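Local coordinates for inositol-1,4,5-trisphosphate 5-phosphatase 1 (Schizosaccharomyces pombe, PDB 1I9Z), which removes the 5-phosphate from soluble and lipid inositol phosphates in a magnesium-dependent hydrolysis by its catalytic domain, at residues G170-R182 / Q236-P248. Sequence-based numbering, arbitrary orientation.
Sequences GYTNYDERDHDYR and QLNKQMLTGKVFP. With 2IP (D-myo-inositol-1,4-bisphosphate), chain C.
Tyr-181 lies against the loop Val-246 to Pro-248, where helix 174-182 packs on helix 236-242 and the turn after it, the short axes crossing at -57°. Both segments belong to the 5-phosphatase domain, which has the DNase I-like fold of two sheets flanked by helices. With CG anti to the backbone N (chi1 164°), the tyrosine reaches along the loop. Tyr-181 CB meets Val-246 CG1 at 3.8 Å, and CG still leans on that methyl. At CD1 and CE1 the ring edge turns to Phe-247, an edge-to-face pair with CD1 over the centre of the phenylalanine ring and planes 57° apart; Phe-208 stacks on Phe-247 as well. One face of the tyrosine covers the backbone N of Phe-247, and Tyr-181 OH ends 3.4 Å from Pro-248 CD. Cut back to an alanine, this position would probably leave the face of Phe-247 without the ring edge that fills it, and Pro-248 CD without its neighbour.

At the other end of the contact, Gln-236 reaches across with both halves of its amide. Gln-236 NE2 donates to Tyr-171 O at 3.0 Å, while OE1 accepts Arg-177 NH1 in the carbonyl plane, on a lone pair, and also the backbone N of Arg-211. The guanidinium and amide planes are nearly coplanar. Tyr-174 CB sits 3.6 Å from Gln-236 OE1, and the Tyr-174 side chain crosses that of Gln-236 at about a right angle, with NE2 at the edge of the tyrosine ring. Arg-177 also grips Gly-170 O end-on with NH1 and NH2, so the residue that joins Gln-236 also holds the loop that lines the ligand pocket; next along the chain, Tyr-171 N donates to O12 of the bound inositol bisphosphate. Between the two ends, Asp-178 OD2 hydrogen-bonds the hydroxyl of Tyr-210 and lies 3.3 Å from Val-246 CG1.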
loop_
_atom_site.group_PDB
_atom_site.type_symbol
_atom_site.label_atom_id
_atom_site.label_comp_id
_atom_site.label_asym_id
_atom_site.label_seq_id
_atom_site.Cartn_x
_atom_site.Cartn_y
_atom_site.Cartn_z
ATOM N N GLY A 170 9.608 -18.981 -4.983
ATOM C CA GLY A 170 9.432 -20.381 -5.333
ATOM C C GLY A 170 8.251 -20.505 -6.275
ATOM O O GLY A 170 7.289 -19.729 -6.208
ATOM N N TYR A 171 8.353 -21.449 -7.197
ATOM C CA TYR A 171 7.283 -21.660 -8.154
ATOM C C TYR A 171 5.993 -22.244 -7.565
ATOM O O TYR A 171 4.910 -21.671 -7.680
ATOM C CB TYR A 171 7.793 -22.583 -9.251
ATOM C CG TYR A 171 6.760 -22.842 -10.315
ATOM C CD1 TYR A 171 6.247 -21.811 -11.069
ATOM C CD2 TYR A 171 6.320 -24.149 -10.581
ATOM C CE1 TYR A 171 5.311 -22.040 -12.089
ATOM C CE2 TYR A 171 5.381 -24.403 -11.593
ATOM C CZ TYR A 171 4.894 -23.320 -12.352
ATOM O OH TYR A 171 4.074 -23.577 -13.439
ATOM N N THR A 172 6.105 -23.369 -6.891
ATOM C CA THR A 172 4.902 -24.018 -6.361
ATOM C C THR A 172 4.530 -23.731 -4.895
ATOM O O THR A 172 3.445 -24.094 -4.457
ATOM C CB THR A 172 5.033 -25.551 -6.440
ATOM O OG1 THR A 172 6.031 -25.943 -5.499
ATOM C CG2 THR A 172 5.459 -26.012 -7.844
ATOM N N ASN A 173 5.408 -23.075 -4.143
ATOM C CA ASN A 173 5.125 -22.926 -2.719
ATOM C C ASN A 173 4.244 -21.799 -2.295
ATOM O O ASN A 173 4.636 -20.944 -1.452
ATOM C CB ASN A 173 6.427 -22.868 -1.942
ATOM C CG ASN A 173 7.236 -21.762 -2.346
ATOM O OD1 ASN A 173 7.373 -21.492 -3.558
ATOM N ND2 ASN A 173 7.842 -21.073 -1.364
ATOM N N TYR A 174 3.037 -21.782 -2.854
ATOM C CA TYR A 174 2.111 -20.751 -2.475
ATOM C C TYR A 174 1.610 -21.026 -1.058
ATOM O O TYR A 174 1.204 -20.079 -0.373
ATOM C CB TYR A 174 0.954 -20.584 -3.490
ATOM C CG TYR A 174 0.054 -21.788 -3.627
ATOM C CD1 TYR A 174 -0.903 -22.069 -2.645
ATOM C CD2 TYR A 174 0.184 -22.675 -4.705
ATOM C CE1 TYR A 174 -1.717 -23.234 -2.732
ATOM C CE2 TYR A 174 -0.626 -23.840 -4.792
ATOM C CZ TYR A 174 -1.556 -24.111 -3.802
ATOM O OH TYR A 174 -2.289 -25.313 -3.802
ATOM N N ASP A 175 1.696 -22.265 -0.564
ATOM C CA ASP A 175 1.256 -22.449 0.855
ATOM C C ASP A 175 2.214 -21.647 1.780
ATOM O O ASP A 175 1.809 -21.092 2.805
ATOM C CB ASP A 175 1.322 -23.906 1.306
ATOM C CG ASP A 175 0.265 -24.771 0.652
ATOM O OD1 ASP A 175 -0.796 -24.254 0.265
ATOM O OD2 ASP A 175 0.504 -25.993 0.561
ATOM N N GLU A 176 3.481 -21.604 1.415
ATOM C CA GLU A 176 4.418 -20.848 2.262
ATOM C C GLU A 176 4.115 -19.328 2.150
ATOM O O GLU A 176 4.210 -18.608 3.146
ATOM C CB GLU A 176 5.853 -21.144 1.866
ATOM C CG GLU A 176 6.847 -20.469 2.850
ATOM C CD GLU A 176 8.324 -20.722 2.516
ATOM O OE1 GLU A 176 8.623 -21.503 1.562
ATOM O OE2 GLU A 176 9.170 -20.103 3.222
ATOM N N ARG A 177 3.797 -18.818 0.953
ATOM C CA ARG A 177 3.423 -17.405 0.872
ATOM C C ARG A 177 2.154 -17.159 1.699
ATOM O O ARG A 177 1.984 -16.118 2.348
ATOM C CB ARG A 177 3.156 -17.011 -0.613
ATOM C CG ARG A 177 4.452 -17.031 -1.433
ATOM C CD ARG A 177 4.212 -16.579 -2.857
ATOM N NE ARG A 177 3.936 -17.701 -3.794
ATOM C CZ ARG A 177 4.901 -18.492 -4.316
ATOM N NH1 ARG A 177 4.613 -19.456 -5.207
ATOM N NH2 ARG A 177 6.162 -18.387 -3.904
ATOM N N ASP A 178 1.202 -18.088 1.661
ATOM C CA ASP A 178 -0.019 -17.810 2.457
ATOM C C ASP A 178 0.338 -17.735 3.967
ATOM O O ASP A 178 -0.199 -16.946 4.717
ATOM C CB ASP A 178 -1.055 -18.933 2.260
ATOM C CG ASP A 178 -1.689 -18.933 0.897
ATOM O OD1 ASP A 178 -2.514 -19.891 0.667
ATOM O OD2 ASP A 178 -1.424 -18.021 0.025
ATOM N N HIS A 179 1.262 -18.601 4.362
ATOM C CA HIS A 179 1.717 -18.656 5.740
ATOM C C HIS A 179 2.404 -17.319 6.075
ATOM O O HIS A 179 2.301 -16.796 7.206
ATOM C CB HIS A 179 2.717 -19.780 5.886
ATOM C CG HIS A 179 3.451 -19.735 7.187
ATOM N ND1 HIS A 179 4.794 -19.425 7.281
ATOM C CD2 HIS A 179 3.021 -19.959 8.447
ATOM C CE1 HIS A 179 5.168 -19.476 8.557
ATOM N NE2 HIS A 179 4.105 -19.796 9.283
ATOM N N ASP A 180 3.140 -16.781 5.101
ATOM C CA ASP A 180 3.823 -15.501 5.324
ATOM C C ASP A 180 2.800 -14.391 5.539
ATOM O O ASP A 180 2.980 -13.487 6.366
ATOM C CB ASP A 180 4.722 -15.121 4.117
ATOM C CG ASP A 180 5.981 -15.933 4.033
ATOM O OD1 ASP A 180 6.297 -16.654 4.994
ATOM O OD2 ASP A 180 6.673 -15.894 2.983
ATOM N N TYR A 181 1.709 -14.431 4.778
ATOM C CA TYR A 181 0.661 -13.470 4.958
ATOM C C TYR A 181 0.152 -13.529 6.388
ATOM O O TYR A 181 0.028 -12.502 7.081
ATOM C CB TYR A 181 -0.541 -13.789 4.024
ATOM C CG TYR A 181 -1.784 -13.049 4.449
ATOM C CD1 TYR A 181 -1.954 -11.722 4.158
ATOM C CD2 TYR A 181 -2.708 -13.659 5.328
ATOM C CE1 TYR A 181 -3.001 -10.977 4.733
ATOM C CE2 TYR A 181 -3.725 -12.953 5.917
ATOM C CZ TYR A 181 -3.864 -11.595 5.618
ATOM O OH TYR A 181 -4.783 -10.852 6.248
ATOM N N ARG A 182 -0.153 -14.743 6.849
ATOM C CA ARG A 182 -0.712 -14.857 8.189
ATOM C C ARG A 182 0.257 -14.401 9.262
ATOM O O ARG A 182 -0.160 -13.776 10.235
ATOM C CB ARG A 182 -1.127 -16.302 8.474
ATOM C CG ARG A 182 -2.248 -16.776 7.540
ATOM C CD ARG A 182 -2.753 -18.169 8.062
ATOM N NE ARG A 182 -2.534 -19.246 7.112
ATOM C CZ ARG A 182 -1.386 -19.867 6.957
ATOM N NH1 ARG A 182 -0.362 -19.502 7.687
ATOM N NH2 ARG A 182 -1.239 -20.840 6.112
ATOM N N GLN A 236 -1.777 -17.631 -8.875
ATOM C CA GLN A 236 -1.928 -18.160 -7.482
ATOM C C GLN A 236 -2.496 -17.149 -6.505
ATOM O O GLN A 236 -3.292 -17.500 -5.650
ATOM C CB GLN A 236 -0.570 -18.630 -6.965
ATOM C CG GLN A 236 -0.035 -19.879 -7.714
ATOM C CD GLN A 236 1.390 -20.096 -7.368
ATOM O OE1 GLN A 236 2.005 -19.238 -6.701
ATOM N NE2 GLN A 236 1.957 -21.230 -7.796
ATOM N N LEU A 237 -2.141 -15.866 -6.620
ATOM C CA LEU A 237 -2.697 -14.941 -5.650
ATOM C C LEU A 237 -4.247 -14.809 -5.768
ATOM O O LEU A 237 -4.971 -14.834 -4.741
ATOM C CB LEU A 237 -2.059 -13.551 -5.786
ATOM C CG LEU A 237 -2.653 -12.522 -4.766
ATOM C CD1 LEU A 237 -2.395 -12.999 -3.319
ATOM C CD2 LEU A 237 -2.007 -11.145 -4.906
ATOM N N ASN A 238 -4.737 -14.645 -7.008
ATOM C CA ASN A 238 -6.176 -14.556 -7.257
ATOM C C ASN A 238 -6.874 -15.783 -6.681
ATOM O O ASN A 238 -7.961 -15.667 -6.022
ATOM C CB ASN A 238 -6.437 -14.481 -8.767
ATOM C CG ASN A 238 -7.950 -14.549 -9.117
ATOM O OD1 ASN A 238 -8.719 -13.677 -8.770
ATOM N ND2 ASN A 238 -8.330 -15.591 -9.804
ATOM N N LYS A 239 -6.263 -16.935 -6.903
ATOM C CA LYS A 239 -6.856 -18.217 -6.463
ATOM C C LYS A 239 -6.966 -18.237 -4.954
ATOM O O LYS A 239 -8.045 -18.567 -4.452
ATOM C CB LYS A 239 -6.050 -19.427 -6.964
ATOM C CG LYS A 239 -6.643 -20.839 -6.642
ATOM C CD LYS A 239 -5.636 -21.933 -7.168
ATOM C CE LYS A 239 -5.981 -23.407 -6.881
ATOM N NZ LYS A 239 -4.702 -24.290 -6.834
ATOM N N GLN A 240 -5.899 -17.852 -4.239
ATOM C CA GLN A 240 -5.932 -17.842 -2.750
ATOM C C GLN A 240 -6.759 -16.718 -2.156
ATOM O O GLN A 240 -7.323 -16.888 -1.063
ATOM C CB GLN A 240 -4.549 -17.786 -2.143
ATOM C CG GLN A 240 -3.641 -18.886 -2.671
ATOM C CD GLN A 240 -4.215 -20.258 -2.423
ATOM O OE1 GLN A 240 -4.199 -20.773 -1.293
ATOM N NE2 GLN A 240 -4.724 -20.856 -3.471
ATOM N N MET A 241 -6.864 -15.581 -2.830
ATOM C CA MET A 241 -7.708 -14.533 -2.298
ATOM C C MET A 241 -9.190 -14.933 -2.460
ATOM O O MET A 241 -10.025 -14.594 -1.604
ATOM C CB MET A 241 -7.457 -13.188 -3.005
ATOM C CG MET A 241 -6.062 -12.584 -2.540
ATOM S SD MET A 241 -5.752 -11.046 -3.353
ATOM C CE MET A 241 -7.120 -10.025 -2.739
ATOM N N LEU A 242 -9.519 -15.613 -3.550
ATOM C CA LEU A 242 -10.914 -15.998 -3.783
ATOM C C LEU A 242 -11.499 -16.866 -2.673
ATOM O O LEU A 242 -12.718 -16.794 -2.370
ATOM C CB LEU A 242 -11.059 -16.705 -5.138
ATOM C CG LEU A 242 -11.025 -15.620 -6.242
ATOM C CD1 LEU A 242 -11.257 -16.264 -7.597
ATOM C CD2 LEU A 242 -12.109 -14.502 -5.982
ATOM N N THR A 243 -10.652 -17.684 -2.081
ATOM C CA THR A 243 -11.088 -18.544 -0.983
ATOM C C THR A 243 -11.047 -17.887 0.413
ATOM O O THR A 243 -11.371 -18.542 1.413
ATOM C CB THR A 243 -10.198 -19.742 -0.926
ATOM O OG1 THR A 243 -8.959 -19.359 -0.347
ATOM C CG2 THR A 243 -9.929 -20.266 -2.338
ATOM N N GLY A 244 -10.672 -16.612 0.497
ATOM C CA GLY A 244 -10.560 -15.961 1.804
ATOM C C GLY A 244 -9.334 -16.411 2.603
ATOM O O GLY A 244 -9.098 -15.918 3.694
ATOM N N LYS A 245 -8.532 -17.322 2.076
ATOM C CA LYS A 245 -7.328 -17.794 2.793
ATOM C C LYS A 245 -6.279 -16.652 3.061
ATOM O O LYS A 245 -5.636 -16.604 4.136
ATOM C CB LYS A 245 -6.608 -18.913 1.998
ATOM C CG LYS A 245 -7.385 -20.225 1.604
ATOM C CD LYS A 245 -6.325 -21.301 1.240
ATOM C CE LYS A 245 -6.806 -22.516 0.361
ATOM N NZ LYS A 245 -5.642 -23.314 -0.322
ATOM N N VAL A 246 -6.096 -15.749 2.094
ATOM C CA VAL A 246 -5.118 -14.669 2.283
ATOM C C VAL A 246 -5.719 -13.341 1.935
ATOM O O VAL A 246 -6.636 -13.270 1.128
ATOM C CB VAL A 246 -3.847 -14.855 1.425
ATOM C CG1 VAL A 246 -3.026 -15.895 2.009
ATOM C CG2 VAL A 246 -4.210 -15.179 -0.032
ATOM N N PHE A 247 -5.191 -12.276 2.535
ATOM C CA PHE A 247 -5.700 -10.924 2.278
ATOM C C PHE A 247 -7.230 -10.794 2.216
ATOM O O PHE A 247 -7.785 -10.224 1.287
ATOM C CB PHE A 247 -5.132 -10.327 0.958
ATOM C CG PHE A 247 -3.600 -10.342 0.895
ATOM C CD1 PHE A 247 -2.937 -11.371 0.279
ATOM C CD2 PHE A 247 -2.864 -9.319 1.497
ATOM C CE1 PHE A 247 -1.542 -11.427 0.227
ATOM C CE2 PHE A 247 -1.454 -9.371 1.448
ATOM C CZ PHE A 247 -0.814 -10.414 0.808
ATOM N N PRO A 248 -7.927 -11.314 3.243
ATOM C CA PRO A 248 -9.390 -11.185 3.220
ATOM C C PRO A 248 -9.782 -9.697 3.283
ATOM O O PRO A 248 -9.145 -8.842 3.942
ATOM C CB PRO A 248 -9.851 -11.974 4.481
ATOM C CG PRO A 248 -8.640 -11.882 5.441
ATOM C CD PRO A 248 -7.426 -12.036 4.429
HETATM C C1 2IP C . 12.875 -20.726 -7.427
HETATM C C2 2IP C . 14.106 -20.081 -6.739
HETATM C C3 2IP C . 14.782 -18.999 -7.648
HETATM C C4 2IP C . 13.802 -17.905 -8.149
HETATM C C5 2IP C . 12.683 -18.620 -8.937
HETATM C C6 2IP C . 11.910 -19.653 -8.064
HETATM O O1 2IP C . 12.631 -22.069 -7.751
HETATM O O2 2IP C . 13.767 -19.441 -5.539
HETATM O O3 2IP C . 15.797 -18.342 -6.949
HETATM O O4 2IP C . 14.531 -16.971 -9.010
HETATM O O5 2IP C . 11.742 -17.670 -9.436
HETATM O O6 2IP C . 10.980 -20.188 -8.996
HETATM P P4 2IP C . 14.779 -15.458 -8.660
HETATM O O41 2IP C . 13.372 -14.846 -8.306
HETATM O O42 2IP C . 15.365 -14.769 -9.809
HETATM O O43 2IP C . 15.749 -15.550 -7.469
HETATM P P1 2IP C . 11.722 -23.120 -7.177
HETATM O O11 2IP C . 12.673 -24.310 -6.966
HETATM O O12 2IP C . 10.968 -22.850 -5.898
HETATM O O13 2IP C . 10.804 -23.500 -8.345
#